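Local coordinates for protein ribulose bisphosphate carboxylase (Pyrococcus horikoshii, PDB 2D69) that probably catalyses the magnesium-dependent carboxylation of ribulose 1,5-bisphosphate to two molecules of 3-phosphoglycerate, as a type III Rubisco of an archaeal AMP degradation pathway, at residues 134-139 / 341-346; 205-210 / 220-225; 226-231 / 249-254; 382-387 / 409-414. All coordinates share one frame; numbering follows the deposited sequence.

Interaction 1 of 4, residues 134-139 / 341-346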
loop_
_atom_site.group_PDB
_atom_site.type_symbol
_atom_site.label_atom_id
_atom_site.label_comp_id
_atom_site.label_asym_id
_atom_site.label_seq_id
_atom_site.Cartn_x
_atom_site.Cartn_y
_atom_site.Cartn_z
ATOM N N LYS A 134 0.506 6.507 29.255
ATOM C CA LYS A 134 1.339 5.305 29.445
ATOM C C LYS A 134 2.507 5.542 30.366
ATOM O O LYS A 134 3.010 4.602 30.990
ATOM C CB LYS A 134 1.893 4.806 28.113
ATOM C CG LYS A 134 0.823 4.145 27.243
ATOM C CD LYS A 134 1.427 3.653 25.902
ATOM C CE LYS A 134 1.525 4.761 24.877
ATOM N NZ LYS A 134 0.140 5.103 24.426
ATOM N N GLY A 135 2.960 6.780 30.431
ATOM C CA GLY A 135 4.185 7.093 31.127
ATOM C C GLY A 135 5.370 6.490 30.357
ATOM O O GLY A 135 5.221 6.131 29.223
ATOM N N PRO A 136 6.537 6.452 30.955
ATOM C CA PRO A 136 7.749 5.960 30.297
ATOM C C PRO A 136 7.697 4.497 29.918
ATOM O O PRO A 136 7.178 3.714 30.692
ATOM C CB PRO A 136 8.811 6.128 31.363
ATOM C CG PRO A 136 8.268 7.140 32.278
ATOM C CD PRO A 136 6.787 6.893 32.326
ATOM N N GLN A 137 8.288 4.145 28.775
ATOM C CA GLN A 137 8.235 2.816 28.295
ATOM C C GLN A 137 9.255 2.027 29.124
ATOM O O GLN A 137 9.013 0.888 29.509
ATOM C CB GLN A 137 8.559 2.734 26.790
ATOM C CG GLN A 137 8.783 1.302 26.322
ATOM C CD GLN A 137 9.104 1.137 24.833
ATOM O OE1 GLN A 137 9.318 0.004 24.384
ATOM N NE2 GLN A 137 9.133 2.236 24.070
ATOM N N PHE A 138 10.371 2.662 29.419
ATOM C CA PHE A 138 11.450 1.966 30.147
ATOM C C PHE A 138 11.566 2.435 31.604
ATOM O O PHE A 138 11.526 1.645 32.538
ATOM C CB PHE A 138 12.764 2.097 29.385
ATOM C CG PHE A 138 12.748 1.444 28.051
ATOM C CD1 PHE A 138 13.034 0.069 27.919
ATOM C CD2 PHE A 138 12.413 2.175 26.897
ATOM C CE1 PHE A 138 13.012 -0.558 26.685
ATOM C CE2 PHE A 138 12.398 1.557 25.629
ATOM C CZ PHE A 138 12.679 0.164 25.531
ATOM N N GLY A 139 11.648 3.729 31.786
ATOM C CA GLY A 139 11.997 4.311 33.063
ATOM C C GLY A 139 13.333 3.860 33.590
ATOM O O GLY A 139 14.153 3.273 32.875
ATOM N N ARG A 341 5.880 4.675 35.244
ATOM C CA ARG A 341 7.223 4.242 35.677
ATOM C C ARG A 341 8.074 5.435 36.105
ATOM O O ARG A 341 7.820 6.616 35.652
ATOM C CB ARG A 341 7.879 3.473 34.537
ATOM C CG ARG A 341 7.468 1.998 34.422
ATOM C CD ARG A 341 7.977 1.382 33.102
ATOM N NE ARG A 341 7.406 0.093 32.772
ATOM C CZ ARG A 341 6.239 -0.135 32.134
ATOM N NH1 ARG A 341 5.457 0.843 31.672
ATOM N NH2 ARG A 341 5.873 -1.377 31.924
ATOM N N PRO A 342 9.023 5.227 37.015
ATOM C CA PRO A 342 9.907 6.353 37.408
ATOM C C PRO A 342 10.911 6.736 36.296
ATOM O O PRO A 342 11.303 5.915 35.485
ATOM C CB PRO A 342 10.629 5.829 38.664
ATOM C CG PRO A 342 10.653 4.299 38.504
ATOM C CD PRO A 342 9.360 3.979 37.718
ATOM N N VAL A 343 11.289 7.997 36.292
ATOM C CA VAL A 343 12.152 8.671 35.316
ATOM C C VAL A 343 13.481 9.048 35.936
ATOM O O VAL A 343 13.532 9.605 37.048
ATOM C CB VAL A 343 11.440 9.969 34.850
ATOM C CG1 VAL A 343 12.356 10.881 34.007
ATOM C CG2 VAL A 343 10.095 9.628 34.132
ATOM N N PHE A 344 14.587 8.748 35.255
ATOM C CA PHE A 344 15.909 9.222 35.669
ATOM C C PHE A 344 16.034 10.730 35.620
ATOM O O PHE A 344 15.880 11.316 34.558
ATOM C CB PHE A 344 16.966 8.751 34.742
ATOM C CG PHE A 344 17.604 7.438 35.137
ATOM C CD1 PHE A 344 17.558 6.361 34.277
ATOM C CD2 PHE A 344 18.342 7.325 36.309
ATOM C CE1 PHE A 344 18.169 5.153 34.602
ATOM C CE2 PHE A 344 18.970 6.096 36.645
ATOM C CZ PHE A 344 18.877 5.028 35.784
ATOM N N PRO A 345 16.388 11.361 36.724
ATOM C CA PRO A 345 16.889 12.748 36.646
ATOM C C PRO A 345 18.270 12.730 35.995
ATOM O O PRO A 345 19.029 11.777 36.233
ATOM C CB PRO A 345 16.999 13.188 38.097
ATOM C CG PRO A 345 16.324 12.174 38.886
ATOM C CD PRO A 345 16.409 10.857 38.107
ATOM N N VAL A 346 18.532 13.711 35.137
ATOM C CA VAL A 346 19.781 13.877 34.446
ATOM C C VAL A 346 20.431 15.086 35.092
ATOM O O VAL A 346 19.879 16.214 35.081
ATOM C CB VAL A 346 19.622 14.164 32.938
ATOM C CG1 VAL A 346 21.025 14.422 32.292
ATOM C CG2 VAL A 346 18.805 13.051 32.180
HETATM O O HOH W 1 5.118 3.895 32.473
#
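R341 lays its side chain across the backbone of P136, Q137 and F138. Its polar contacts to this loop are modest. NH1 gives P136 O a weak hydrogen bond of 3.5 Å. Q137 O sits over one face of the guanidinium, toward its rim, 3.7 Å from R341 NE. The chain is extended from CG to NE, and CD passes 3.6 Å from F138 O. A water adds a firmer link. It accepts from R341 N at 3.0 Å and from R341 NH1, and it lies 2.7 Å from both K134 O and P136 O. The far end of the guanidinium leaves the chain: R341 NH2 forms a salt bridge with E201 of a second subunit.

The contact lies just before strand 344-348, a strand of the eight-stranded TIM barrel. It joins the residues that lead into this strand to the loop before helix 139-147. That helix also packs on P342 and F344.

The apolar part is carried by P136. Its CG meets V343 CG2 at 3.6 Å, and the two side chains cross at about a right angle. The CG and CD of the same ring lie against R341 O. G139 completes the fit. G139 CA lies 3.0 Å from P342 O, and a CB on this residue would clash with that oxygen. D308 holds the loop through the backbone N of both F138 and G139.

Interaction 2 of 4, residues 205-210 / 220-225. With SO4 (sulfate ion), chain I.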
loop_
_atom_site.group_PDB
_atom_site.type_symbol
_atom_site.label_atom_id
_atom_site.label_comp_id
_atom_site.label_asym_id
_atom_site.label_seq_id
_atom_site.Cartn_x
_atom_site.Cartn_y
_atom_site.Cartn_z
ATOM N N LYS A 205 27.724 5.430 11.037
ATOM C CA LYS A 205 29.087 5.306 11.575
ATOM C C LYS A 205 29.137 5.050 13.067
ATOM O O LYS A 205 29.843 4.172 13.518
ATOM C CB LYS A 205 29.928 6.538 11.218
ATOM C CG LYS A 205 31.384 6.555 11.680
ATOM C CD LYS A 205 32.214 5.457 11.032
ATOM C CE LYS A 205 33.655 5.550 11.503
ATOM N NZ LYS A 205 34.550 4.514 10.819
ATOM N N LEU A 206 28.392 5.816 13.846
ATOM C CA LEU A 206 28.600 5.818 15.297
ATOM C C LEU A 206 28.156 4.539 15.975
ATOM O O LEU A 206 28.734 4.137 16.986
ATOM C CB LEU A 206 27.911 7.012 15.936
ATOM C CG LEU A 206 28.736 8.285 16.049
ATOM C CD1 LEU A 206 29.747 8.129 17.127
ATOM C CD2 LEU A 206 29.400 8.633 14.686
ATOM N N TYR A 207 27.160 3.879 15.413
ATOM C CA TYR A 207 26.666 2.624 15.987
ATOM C C TYR A 207 27.629 1.494 15.688
ATOM O O TYR A 207 27.712 0.527 16.443
ATOM C CB TYR A 207 25.199 2.343 15.553
ATOM C CG TYR A 207 24.232 3.265 16.301
ATOM C CD1 TYR A 207 23.739 4.433 15.731
ATOM C CD2 TYR A 207 23.885 3.007 17.659
ATOM C CE1 TYR A 207 22.945 5.247 16.436
ATOM C CE2 TYR A 207 23.085 3.830 18.363
ATOM C CZ TYR A 207 22.625 4.972 17.768
ATOM O OH TYR A 207 21.805 5.865 18.410
ATOM N N ARG A 208 28.355 1.591 14.583
ATOM C CA ARG A 208 29.457 0.657 14.334
ATOM C C ARG A 208 30.591 0.812 15.362
ATOM O O ARG A 208 31.094 -0.163 15.910
ATOM C CB ARG A 208 30.018 0.813 12.916
ATOM C CG ARG A 208 28.979 0.501 11.829
ATOM C CD ARG A 208 29.493 0.635 10.378
ATOM N NE ARG A 208 30.529 -0.368 10.132
ATOM C CZ ARG A 208 31.850 -0.160 10.179
ATOM N NH1 ARG A 208 32.359 1.053 10.444
ATOM N NH2 ARG A 208 32.683 -1.191 9.944
ATOM N N VAL A 209 30.958 2.044 15.646
ATOM C CA VAL A 209 31.948 2.326 16.678
ATOM C C VAL A 209 31.425 1.827 18.030
ATOM O O VAL A 209 32.161 1.172 18.795
ATOM C CB VAL A 209 32.189 3.844 16.803
ATOM C CG1 VAL A 209 33.112 4.199 18.022
ATOM C CG2 VAL A 209 32.742 4.437 15.512
ATOM N N ARG A 210 30.153 2.142 18.316
ATOM C CA ARG A 210 29.486 1.717 19.519
ATOM C C ARG A 210 29.635 0.216 19.687
ATOM O O ARG A 210 30.085 -0.261 20.745
ATOM C CB ARG A 210 27.987 2.084 19.456
ATOM C CG ARG A 210 27.218 1.912 20.728
ATOM C CD ARG A 210 26.821 0.489 21.019
ATOM N NE ARG A 210 25.757 -0.019 20.163
ATOM C CZ ARG A 210 24.454 0.184 20.325
ATOM N NH1 ARG A 210 23.959 0.942 21.302
ATOM N NH2 ARG A 210 23.602 -0.400 19.473
ATOM N N THR A 220 27.963 -2.383 27.907
ATOM C CA THR A 220 26.985 -1.794 27.034
ATOM C C THR A 220 27.174 -0.263 26.885
ATOM O O THR A 220 27.339 0.461 27.858
ATOM C CB THR A 220 25.595 -2.156 27.539
ATOM O OG1 THR A 220 25.422 -3.586 27.485
ATOM C CG2 THR A 220 24.486 -1.592 26.604
ATOM N N LYS A 221 27.132 0.201 25.646
ATOM C CA LYS A 221 27.289 1.593 25.349
ATOM C C LYS A 221 26.075 2.083 24.548
ATOM O O LYS A 221 25.518 1.351 23.719
ATOM C CB LYS A 221 28.582 1.835 24.566
ATOM C CG LYS A 221 29.870 1.240 25.190
ATOM C CD LYS A 221 30.137 1.870 26.524
ATOM C CE LYS A 221 31.465 1.421 27.109
ATOM N NZ LYS A 221 31.677 2.125 28.423
ATOM N N GLU A 222 25.694 3.318 24.799
ATOM C CA GLU A 222 24.544 3.904 24.131
ATOM C C GLU A 222 24.793 5.349 23.751
ATOM O O GLU A 222 25.841 5.925 24.059
ATOM C CB GLU A 222 23.273 3.738 24.962
ATOM C CG GLU A 222 22.416 2.627 24.412
ATOM C CD GLU A 222 21.859 2.896 23.007
ATOM O OE1 GLU A 222 21.748 4.066 22.568
ATOM O OE2 GLU A 222 21.485 1.910 22.349
ATOM N N TYR A 223 23.804 5.909 23.061
ATOM C CA TYR A 223 23.970 7.157 22.340
ATOM C C TYR A 223 22.666 7.936 22.379
ATOM O O TYR A 223 21.688 7.538 21.762
ATOM C CB TYR A 223 24.362 6.848 20.876
ATOM C CG TYR A 223 24.697 8.057 20.018
ATOM C CD1 TYR A 223 24.857 9.314 20.570
ATOM C CD2 TYR A 223 24.854 7.934 18.656
ATOM C CE1 TYR A 223 25.125 10.393 19.791
ATOM C CE2 TYR A 223 25.162 9.029 17.861
ATOM C CZ TYR A 223 25.278 10.238 18.416
ATOM O OH TYR A 223 25.558 11.322 17.629
ATOM N N LEU A 224 22.687 9.054 23.081
ATOM C CA LEU A 224 21.584 9.946 23.184
ATOM C C LEU A 224 21.680 10.855 22.000
ATOM O O LEU A 224 22.113 12.009 22.088
ATOM C CB LEU A 224 21.650 10.740 24.487
ATOM C CG LEU A 224 21.852 9.858 25.730
ATOM C CD1 LEU A 224 22.063 10.721 26.941
ATOM C CD2 LEU A 224 20.729 8.893 25.975
ATOM N N ILE A 225 21.234 10.323 20.878
ATOM C CA ILE A 225 21.355 10.965 19.583
ATOM C C ILE A 225 20.219 11.907 19.354
ATOM O O ILE A 225 19.060 11.531 19.534
ATOM C CB ILE A 225 21.471 9.865 18.489
ATOM C CG1 ILE A 225 21.724 10.514 17.114
ATOM C CG2 ILE A 225 20.235 8.956 18.434
ATOM C CD1 ILE A 225 22.353 9.564 16.159
HETATM S S SO4 I . 34.672 1.484 13.656
HETATM O O1 SO4 I . 35.654 0.493 13.234
HETATM O O2 SO4 I . 35.115 2.096 14.908
HETATM O O3 SO4 I . 34.513 2.487 12.605
HETATM O O4 SO4 I . 33.397 0.810 13.869
HETATM O O HOH W 2 20.390 4.951 20.357
#
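Y207 and R210 lie one turn apart on helix 199-217 and meet the strand residues E222 and Y223 as a set. The ring of Y207 presents its edge to R210: CD2 sits 3.8 Å above the centre of the guanidinium. R210 CG is anti to the backbone N (chi1 -170°), and bends at chi2 and chi3 fold the chain back to the strand. NH1 then forks. It donates to K221 O at 2.9 Å and, more weakly, to E222 OE2 at 2.9 Å in a salt bridge. The guanidinium and carboxylate planes stand 77° apart. E222 OE1 accepts from its neighbour Y223 N, on the anti side, and is joined to Y207 OH through a water.

The two tyrosine rings are oblique, with planes at 42°. Y207 CZ lies 3.8 Å from Y223 CD2, and Y207 OH touches I225 CG2 at 3.5 Å. One atom further round the ring, L206 CB meets Y223 CE2 at 3.9 Å. Helix and strand belong to one beta-alpha-beta crossover of the barrel. Away from the strand, K205 NZ binds a sulfate, probably from the crystallisation liquor.

Y223 OH is held by D187 and R202, near the predicted magnesium ligand K186. The R210-E222 ion pair is buried, and both charges have further partners: G245 O for R210 and Q247 N for E222. Buried together, the two charges probably offset one another.

Interaction 3 of 4, residues 226-231 / 249-254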
loop_
_atom_site.group_PDB
_atom_site.type_symbol
_atom_site.label_atom_id
_atom_site.label_comp_id
_atom_site.label_asym_id
_atom_site.label_seq_id
_atom_site.Cartn_x
_atom_site.Cartn_y
_atom_site.Cartn_z
ATOM N N ASN A 226 20.545 13.141 18.958
ATOM C CA ASN A 226 19.563 14.215 18.808
ATOM C C ASN A 226 18.746 14.124 17.506
ATOM O O ASN A 226 19.241 14.425 16.442
ATOM C CB ASN A 226 20.297 15.513 18.862
ATOM C CG ASN A 226 19.406 16.698 19.009
ATOM O OD1 ASN A 226 19.889 17.834 19.203
ATOM N ND2 ASN A 226 18.127 16.470 19.039
ATOM N N ILE A 227 17.497 13.696 17.615
ATOM C CA ILE A 227 16.564 13.541 16.474
ATOM C C ILE A 227 15.650 14.762 16.329
ATOM O O ILE A 227 14.771 14.787 15.492
ATOM C CB ILE A 227 15.688 12.309 16.631
ATOM C CG1 ILE A 227 14.743 12.412 17.815
ATOM C CG2 ILE A 227 16.563 10.990 16.861
ATOM C CD1 ILE A 227 13.568 11.404 17.720
ATOM N N THR A 228 15.853 15.751 17.165
ATOM C CA THR A 228 15.021 16.953 17.148
ATOM C C THR A 228 14.958 17.540 15.718
ATOM O O THR A 228 15.968 17.602 15.008
ATOM C CB THR A 228 15.601 17.987 18.081
ATOM O OG1 THR A 228 15.711 17.467 19.393
ATOM C CG2 THR A 228 14.704 19.203 18.215
ATOM N N GLY A 229 13.740 17.946 15.341
ATOM C CA GLY A 229 13.398 18.472 14.042
ATOM C C GLY A 229 11.862 18.627 13.890
ATOM O O GLY A 229 11.096 18.278 14.782
ATOM N N PRO A 230 11.429 19.102 12.724
ATOM C CA PRO A 230 10.028 18.973 12.287
ATOM C C PRO A 230 9.615 17.520 12.490
ATOM O O PRO A 230 10.443 16.645 12.250
ATOM C CB PRO A 230 10.097 19.285 10.796
ATOM C CG PRO A 230 11.323 20.116 10.631
ATOM C CD PRO A 230 12.267 19.781 11.720
ATOM N N VAL A 231 8.377 17.281 12.904
ATOM C CA VAL A 231 7.998 15.973 13.446
ATOM C C VAL A 231 8.255 14.803 12.487
ATOM O O VAL A 231 8.681 13.734 12.912
ATOM C CB VAL A 231 6.509 15.809 13.894
ATOM C CG1 VAL A 231 6.494 15.048 15.206
ATOM C CG2 VAL A 231 5.809 17.050 14.038
ATOM N N VAL A 249 16.713 7.807 21.864
ATOM C CA VAL A 249 16.750 9.066 21.133
ATOM C C VAL A 249 16.632 10.188 22.129
ATOM O O VAL A 249 15.990 10.045 23.184
ATOM C CB VAL A 249 15.627 9.138 20.059
ATOM C CG1 VAL A 249 15.795 8.023 19.090
ATOM C CG2 VAL A 249 14.225 9.016 20.671
ATOM N N MET A 250 17.200 11.339 21.753
ATOM C CA MET A 250 17.150 12.539 22.514
ATOM C C MET A 250 16.244 13.516 21.769
ATOM O O MET A 250 16.325 13.659 20.542
ATOM C CB MET A 250 18.548 13.141 22.641
ATOM C CG MET A 250 18.548 14.682 22.960
ATOM S SD MET A 250 20.259 15.203 23.279
ATOM C CE MET A 250 20.112 16.819 22.782
ATOM N N ILE A 251 15.369 14.151 22.504
ATOM C CA ILE A 251 14.484 15.146 21.932
ATOM C C ILE A 251 14.587 16.398 22.797
ATOM O O ILE A 251 14.510 16.306 24.007
ATOM C CB ILE A 251 13.039 14.631 21.891
ATOM C CG1 ILE A 251 12.915 13.344 21.047
ATOM C CG2 ILE A 251 12.110 15.671 21.300
ATOM C CD1 ILE A 251 11.518 12.720 21.053
ATOM N N ASP A 252 14.756 17.544 22.163
ATOM C CA ASP A 252 14.646 18.847 22.768
ATOM C C ASP A 252 13.129 19.134 22.935
ATOM O O ASP A 252 12.490 19.640 22.023
ATOM C CB ASP A 252 15.260 19.989 21.908
ATOM C CG ASP A 252 16.771 19.853 21.626
ATOM O OD1 ASP A 252 17.467 19.035 22.305
ATOM O OD2 ASP A 252 17.359 20.559 20.719
ATOM N N ILE A 253 12.541 18.773 24.068
ATOM C CA ILE A 253 11.093 18.679 24.128
ATOM C C ILE A 253 10.402 20.001 24.241
ATOM O O ILE A 253 9.262 20.081 23.875
ATOM C CB ILE A 253 10.573 17.739 25.245
ATOM C CG1 ILE A 253 10.842 18.302 26.651
ATOM C CG2 ILE A 253 11.157 16.350 25.101
ATOM C CD1 ILE A 253 10.187 17.532 27.703
ATOM N N VAL A 254 11.064 21.002 24.780
ATOM C CA VAL A 254 10.438 22.321 24.893
ATOM C C VAL A 254 10.440 23.049 23.547
ATOM O O VAL A 254 9.434 23.621 23.147
ATOM C CB VAL A 254 11.081 23.197 26.006
ATOM C CG1 VAL A 254 10.356 24.625 26.117
ATOM C CG2 VAL A 254 10.984 22.489 27.302
#
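N226 and M250 form a single parallel backbone bridge, with CA atoms 4.7 Å apart. I227 N donates to M250 O at 3.2 Å, nearly along the C=O axis. Beyond the bridge the chain of 226-231 turns off toward helix 231-244, and a side chain takes over the pairing. T228 OG1 accepts from D252 N at 2.9 Å, with an almost straight N-H...O angle of 170°. The hydroxyl is anti to the carbonyl carbon of T228 (chi1 -57°). The methyl CG2 rests on D252 CB at 3.8 Å, the two side chains crossing at about a right angle.

I227 straddles V249 and I251. Its CG2 meets V249 CG1 at 3.8 Å and its CG1 meets I251 CG1 at 3.8 Å. M234 of helix 231-244 and M264 of helix 258-271 cover both isoleucines. M250 CE lies 3.8 Å from N226 CG.

D252 lies beside E189, a predicted magnesium ligand, and H278, a predicted proton acceptor. The loop after strand 222-224 is joined here to strand 248-252, near the C-terminal ends of the barrel strands, where Rubisco has its active site.

Interaction 4 of 4, residues 382-387 / 409-414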
loop_
_atom_site.group_PDB
_atom_site.type_symbol
_atom_site.label_atom_id
_atom_site.label_comp_id
_atom_site.label_asym_id
_atom_site.label_seq_id
_atom_site.Cartn_x
_atom_site.Cartn_y
_atom_site.Cartn_z
ATOM N N PRO A 382 40.346 12.829 26.805
ATOM C CA PRO A 382 38.971 12.400 27.114
ATOM C C PRO A 382 38.835 10.948 27.570
ATOM O O PRO A 382 38.040 10.680 28.442
ATOM C CB PRO A 382 38.192 12.657 25.818
ATOM C CG PRO A 382 39.193 12.924 24.759
ATOM C CD PRO A 382 40.506 13.314 25.417
ATOM N N ARG A 383 39.606 10.026 27.033
ATOM C CA ARG A 383 39.543 8.649 27.532
ATOM C C ARG A 383 39.885 8.596 29.011
ATOM O O ARG A 383 39.185 7.978 29.801
ATOM C CB ARG A 383 40.515 7.770 26.784
ATOM C CG ARG A 383 40.247 6.288 26.804
ATOM C CD ARG A 383 41.477 5.549 26.424
ATOM N NE ARG A 383 41.281 4.374 25.584
ATOM C CZ ARG A 383 41.316 4.332 24.250
ATOM N NH1 ARG A 383 41.452 5.422 23.504
ATOM N NH2 ARG A 383 41.161 3.160 23.655
ATOM N N ALA A 384 40.961 9.258 29.389
ATOM C CA ALA A 384 41.374 9.293 30.772
ATOM C C ALA A 384 40.376 10.000 31.639
ATOM O O ALA A 384 40.154 9.600 32.776
ATOM C CB ALA A 384 42.760 9.962 30.926
ATOM N N GLY A 385 39.739 11.038 31.117
ATOM C CA GLY A 385 38.710 11.725 31.885
ATOM C C GLY A 385 37.524 10.848 32.204
ATOM O O GLY A 385 36.885 10.967 33.248
ATOM N N ALA A 386 37.152 10.020 31.245
ATOM C CA ALA A 386 35.998 9.171 31.433
ATOM C C ALA A 386 36.312 8.168 32.527
ATOM O O ALA A 386 35.451 7.901 33.357
ATOM C CB ALA A 386 35.638 8.461 30.153
ATOM N N LYS A 387 37.553 7.641 32.525
ATOM C CA LYS A 387 37.929 6.661 33.516
ATOM C C LYS A 387 37.887 7.314 34.884
ATOM O O LYS A 387 37.437 6.696 35.837
ATOM C CB LYS A 387 39.310 6.057 33.273
ATOM C CG LYS A 387 39.548 4.772 34.136
ATOM C CD LYS A 387 40.968 4.196 34.010
ATOM C CE LYS A 387 41.377 3.401 35.296
ATOM N NZ LYS A 387 42.847 3.413 35.593
ATOM N N SER A 409 44.295 4.653 40.916
ATOM C CA SER A 409 43.731 5.264 39.703
ATOM C C SER A 409 44.469 6.540 39.269
ATOM O O SER A 409 44.125 7.636 39.732
ATOM C CB SER A 409 42.273 5.641 39.935
ATOM O OG SER A 409 41.736 6.213 38.763
ATOM N N PRO A 410 45.465 6.408 38.394
ATOM C CA PRO A 410 46.225 7.576 37.905
ATOM C C PRO A 410 45.339 8.679 37.295
ATOM O O PRO A 410 45.657 9.869 37.408
ATOM C CB PRO A 410 47.150 6.972 36.831
ATOM C CG PRO A 410 47.331 5.542 37.288
ATOM C CD PRO A 410 45.962 5.148 37.809
ATOM N N GLU A 411 44.235 8.280 36.674
ATOM C CA GLU A 411 43.367 9.231 36.001
ATOM C C GLU A 411 42.660 10.083 37.038
ATOM O O GLU A 411 42.571 11.314 36.928
ATOM C CB GLU A 411 42.374 8.498 35.092
ATOM C CG GLU A 411 43.033 7.818 33.898
ATOM C CD GLU A 411 43.584 6.429 34.180
ATOM O OE1 GLU A 411 44.170 5.879 33.242
ATOM O OE2 GLU A 411 43.435 5.869 35.299
ATOM N N LEU A 412 42.172 9.428 38.075
ATOM C CA LEU A 412 41.478 10.135 39.131
ATOM C C LEU A 412 42.487 10.989 39.899
ATOM O O LEU A 412 42.197 12.104 40.285
ATOM C CB LEU A 412 40.739 9.144 40.037
ATOM C CG LEU A 412 40.097 9.786 41.261
ATOM C CD1 LEU A 412 39.042 10.852 40.858
ATOM C CD2 LEU A 412 39.529 8.709 42.184
ATOM N N LYS A 413 43.697 10.476 40.102
ATOM C CA LYS A 413 44.733 11.260 40.791
ATOM C C LYS A 413 45.005 12.579 40.040
ATOM O O LYS A 413 45.064 13.629 40.658
ATOM C CB LYS A 413 46.013 10.431 40.960
ATOM C CG LYS A 413 47.027 10.972 42.004
ATOM C CD LYS A 413 48.305 10.164 41.946
ATOM C CE LYS A 413 49.088 10.203 43.242
ATOM N NZ LYS A 413 50.517 9.780 43.000
ATOM N N LYS A 414 45.122 12.536 38.711
ATOM C CA LYS A 414 45.452 13.744 37.935
ATOM C C LYS A 414 44.305 14.739 37.941
ATOM O O LYS A 414 44.521 15.951 37.957
ATOM C CB LYS A 414 45.803 13.424 36.480
ATOM C CG LYS A 414 46.980 14.243 35.915
ATOM C CD LYS A 414 48.160 13.322 35.600
ATOM C CE LYS A 414 49.219 13.968 34.708
ATOM N NZ LYS A 414 50.602 13.454 35.151
#
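K387 NZ and E411 OE2 form a salt bridge of 2.5 Å, an unusually short length whose exact value is doubtful. The ammonium comes from the syn side of the carboxylate, 33° out of its plane. K387 CG is anti to the backbone N, and the chain runs extended beyond it. E411 instead bends at chi2 (85°). The two side chains cross obliquely, and K387 CD and CE lie against the carboxylate.

Nearer the backbones the packing is small and close. A384 CB touches E411 CG at 3.7 Å, and E411 CB lies 3.4 Å from A384 O. The slim alanine lies where the helices 382-398 and 410-422 come together. Their local axes approach to 8.4 Å and cross at -93°. S409 is the N-cap of the second helix. Its OG accepts a weak bond from L412 N and is also bonded to D391 of the first helix.

The contact lies at the surface, away from the annotated sites. One ion pair and a little apolar contact carry it, so its strength probably depends on salt. E411 sits in the first turn of its helix, where the helix dipole would be expected to stabilise its negative charge.

How the interactions relate
Interactions 1, 2 and 3 all reach the parallel eight-stranded sheet of the TIM barrel. The segments of interaction 1 are 202 residues apart at their closest ends, and interactions 2 and 3 follow each other within that span. Those two are continuous in the chain, with centres about 18 Å apart. They touch through a probable hydrogen bond, I225 O to M250 N, at 2.9 Å, so strands 222-224 and 248-252 meet and the barrel closes there. Interaction 1 has its centre about 17 Å from that of interaction 3. Interaction 4 comes last, outside the sheet, about 22 Å from interaction 2 between centres. Interaction 3 borders the predicted active site; interaction 4 joins outer helices.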